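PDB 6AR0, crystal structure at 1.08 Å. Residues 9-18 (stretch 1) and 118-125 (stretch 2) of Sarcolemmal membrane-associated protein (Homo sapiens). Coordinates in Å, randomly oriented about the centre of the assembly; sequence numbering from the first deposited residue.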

# COMPACT_ATOMS: atom_id res chain seq x y z
N THR A 9 -4.43 6.73 -4.77
CA THR A 9 -5.06 6.88 -6.08
C THR A 9 -4.44 5.90 -7.06
O THR A 9 -3.24 5.66 -7.05
CB THR A 9 -4.95 8.31 -6.61
OG1 THR A 9 -3.60 8.74 -6.60
CG2 THR A 9 -5.76 9.24 -5.74
N CYS A 10 -5.27 5.36 -7.94
CA CYS A 10 -4.88 4.29 -8.84
C CYS A 10 -4.10 4.82 -10.04
O CYS A 10 -4.60 5.66 -10.79
CB CYS A 10 -6.18 3.62 -9.30
SG CYS A 10 -6.05 2.22 -10.39
N ARG A 11 -2.89 4.31 -10.24
CA ARG A 11 -2.04 4.70 -11.36
C ARG A 11 -2.44 3.97 -12.64
O ARG A 11 -3.12 2.95 -12.59
CB ARG A 11 -0.58 4.38 -11.04
CG ARG A 11 0.00 5.22 -9.93
CD ARG A 11 0.54 6.52 -10.44
NE ARG A 11 1.77 6.32 -11.21
CZ ARG A 11 2.52 7.31 -11.69
NH1 ARG A 11 2.18 8.58 -11.49
NH2 ARG A 11 3.61 7.04 -12.37
N PRO A 12 -2.01 4.47 -13.80
CA PRO A 12 -2.48 3.88 -15.06
C PRO A 12 -2.09 2.43 -15.27
O PRO A 12 -2.76 1.75 -16.06
CB PRO A 12 -1.85 4.77 -16.13
CG PRO A 12 -1.58 6.04 -15.48
CD PRO A 12 -1.31 5.74 -14.03
N ASN A 13 -0.99 1.97 -14.68
CA ASN A 13 -0.54 0.60 -14.86
C ASN A 13 -0.98 -0.31 -13.73
O ASN A 13 -0.45 -1.42 -13.59
CB ASN A 13 0.98 0.56 -15.06
CG ASN A 13 1.75 1.22 -13.93
OD1 ASN A 13 1.23 2.05 -13.19
ND2 ASN A 13 3.02 0.84 -13.78
N SER A 14 -1.96 0.12 -12.93
CA SER A 14 -2.46 -0.67 -11.83
C SER A 14 -3.65 -1.53 -12.24
O SER A 14 -4.47 -1.15 -13.08
CB SER A 14 -2.95 0.27 -10.74
OG SER A 14 -3.32 -0.41 -9.56
N HIS A 15 -3.76 -2.68 -11.60
CA HIS A 15 -5.04 -3.34 -11.50
C HIS A 15 -6.05 -2.33 -10.94
O HIS A 15 -5.72 -1.58 -10.02
CB HIS A 15 -4.85 -4.52 -10.56
CG HIS A 15 -6.02 -5.41 -10.43
ND1 HIS A 15 -6.46 -6.24 -11.44
CD2 HIS A 15 -6.81 -5.67 -9.36
CE1 HIS A 15 -7.49 -6.95 -11.00
NE2 HIS A 15 -7.72 -6.61 -9.74
N PRO A 16 -7.27 -2.26 -11.46
CA PRO A 16 -8.16 -1.16 -11.06
C PRO A 16 -8.58 -1.21 -9.60
O PRO A 16 -8.88 -2.27 -9.05
CB PRO A 16 -9.37 -1.34 -11.98
CG PRO A 16 -8.77 -1.99 -13.19
CD PRO A 16 -7.80 -2.98 -12.63
N PHE A 17 -8.63 -0.03 -8.98
CA PHE A 17 -9.24 0.14 -7.67
C PHE A 17 -9.75 1.57 -7.58
O PHE A 17 -9.29 2.45 -8.30
CB PHE A 17 -8.28 -0.19 -6.51
CG PHE A 17 -7.12 0.77 -6.35
CD1 PHE A 17 -5.92 0.55 -7.01
CD2 PHE A 17 -7.23 1.86 -5.51
CE1 PHE A 17 -4.85 1.40 -6.83
CE2 PHE A 17 -6.17 2.71 -5.32
CZ PHE A 17 -4.98 2.49 -5.97
N GLN A 18 -10.70 1.78 -6.68
CA GLN A 18 -11.24 3.11 -6.44
C GLN A 18 -10.47 3.81 -5.33
O GLN A 18 -10.02 3.18 -4.37
CB GLN A 18 -12.73 3.04 -6.10
CG GLN A 18 -13.58 2.40 -7.19
CD GLN A 18 -13.44 3.09 -8.54
OE1 GLN A 18 -13.64 4.30 -8.66
NE2 GLN A 18 -13.08 2.31 -9.56
N HIS A 118 -2.24 -11.20 -14.65
CA HIS A 118 -2.90 -10.56 -13.52
C HIS A 118 -2.13 -9.34 -13.08
O HIS A 118 -0.92 -9.43 -12.80
CB HIS A 118 -2.98 -11.53 -12.35
CG HIS A 118 -3.77 -12.74 -12.68
ND1 HIS A 118 -5.15 -12.70 -12.75
CD2 HIS A 118 -3.40 -13.99 -13.03
CE1 HIS A 118 -5.59 -13.89 -13.11
NE2 HIS A 118 -4.56 -14.69 -13.28
N GLY A 119 -2.82 -8.24 -12.94
CA GLY A 119 -2.17 -7.00 -12.55
C GLY A 119 -1.95 -6.90 -11.04
O GLY A 119 -2.46 -7.67 -10.23
N CYS A 120 -1.17 -5.89 -10.66
CA CYS A 120 -0.83 -5.60 -9.27
C CYS A 120 -1.36 -4.22 -8.90
O CYS A 120 -1.85 -3.47 -9.76
CB CYS A 120 0.69 -5.69 -9.05
SG CYS A 120 1.65 -4.50 -10.00
N ILE A 121 -1.27 -3.86 -7.62
CA ILE A 121 -1.76 -2.56 -7.19
C ILE A 121 -0.61 -1.56 -7.29
O ILE A 121 0.45 -1.77 -6.69
CB ILE A 121 -2.31 -2.63 -5.76
CG1 ILE A 121 -3.53 -3.56 -5.70
CG2 ILE A 121 -2.63 -1.24 -5.22
CD1 ILE A 121 -4.74 -3.10 -6.49
N VAL A 122 -0.82 -0.49 -8.06
CA VAL A 122 0.16 0.58 -8.21
C VAL A 122 -0.57 1.88 -7.89
O VAL A 122 -1.55 2.23 -8.56
CB VAL A 122 0.78 0.64 -9.62
CG1 VAL A 122 1.93 1.63 -9.65
CG2 VAL A 122 1.26 -0.74 -10.07
N SER A 123 -0.11 2.59 -6.86
CA SER A 123 -0.85 3.72 -6.33
C SER A 123 0.06 4.92 -6.12
O SER A 123 1.24 4.77 -5.79
CB SER A 123 -1.46 3.31 -4.97
OG SER A 123 -2.32 4.24 -4.35
N THR A 124 -0.48 6.11 -6.32
CA THR A 124 0.15 7.28 -5.74
C THR A 124 -0.39 7.40 -4.32
O THR A 124 -1.57 7.14 -4.09
CB THR A 124 -0.26 8.54 -6.50
OG1 THR A 124 0.10 8.39 -7.87
CG2 THR A 124 0.39 9.79 -5.91
N ILE A 125 0.47 7.78 -3.38
CA ILE A 125 0.03 8.02 -2.00
C ILE A 125 0.30 9.48 -1.67
O ILE A 125 1.41 9.98 -1.89
CB ILE A 125 0.65 7.03 -1.00
CG1 ILE A 125 -0.12 6.98 0.33
CG2 ILE A 125 2.14 7.30 -0.80
CD1 ILE A 125 0.24 5.81 1.26
O HOH W 1 -3.16 10.01 -3.99
O HOH W 2 -2.32 7.86 -9.19
O HOH W 3 1.47 10.16 -9.15
O HOH W 4 -1.02 -4.09 -13.06
O HOH W 5 -5.41 -7.44 -13.58

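The strongest ties are hydrogen bonds, most of them between backbone atoms. Thr9 and Thr124 are an antiparallel hydrogen-bonded pair: Thr9 N donates to Thr124 O at 3.0 Å, and Thr124 N donates to Thr9 O at 2.9 Å. Cys10 and Ser123 follow as a non-hydrogen-bonded pair, and Arg11 N then reaches Val122 O at 3.0 Å, nearly straight.

Beyond this point stretch 1 makes a type I turn from Arg11 to Ser14, closed by Ser14 N to Arg11 O at 3.1 Å. After the turn a side chain stands in for the backbone. Val122 N donates to Ser14 OG at 2.9 Å, and Ser14 OG gives its own proton to His15 O at 2.7 Å. Serine suits this place, since its short hydroxyl both accepts and donates. His15 N completes the set, donating to Cys120 O at 2.8 Å.

Waters extend the polar network. Water 2 bridges the threonine hydroxyls, 3.0 Å from Thr9 OG1 and 2.8 Å from Thr124 OG1. Water 5 lies 2.7 Å from His15 ND1 and accepts from Gly119 N at 2.8 Å. Gly119 has no side chain, and an ideal CB there would lie a tight 3.3 Å from His15 CB.

Packing fills in around these bonds. Val122 gives up the most area to the contact, its compact apolar side chain buried against those of Arg11 and Asn13. Val122 CG1 lies 4.0 Å from Arg11 CB and 3.6 Å from Asn13 OD1. The Arg11 chain runs on along the strand, bringing Arg11 CD to 3.2 Å from Thr124 OG1. Phe17 points toward stretch 2 with chi1 in p. Its flat ring serves two neighbours: Phe17 CE1 meets Ile121 CG2 at 3.8 Å, an apolar contact, while Ser123 OG sits at the ring edge, 3.6 Å from Phe17 CZ. The two stretches bury 566 Å² between them, both sides summed.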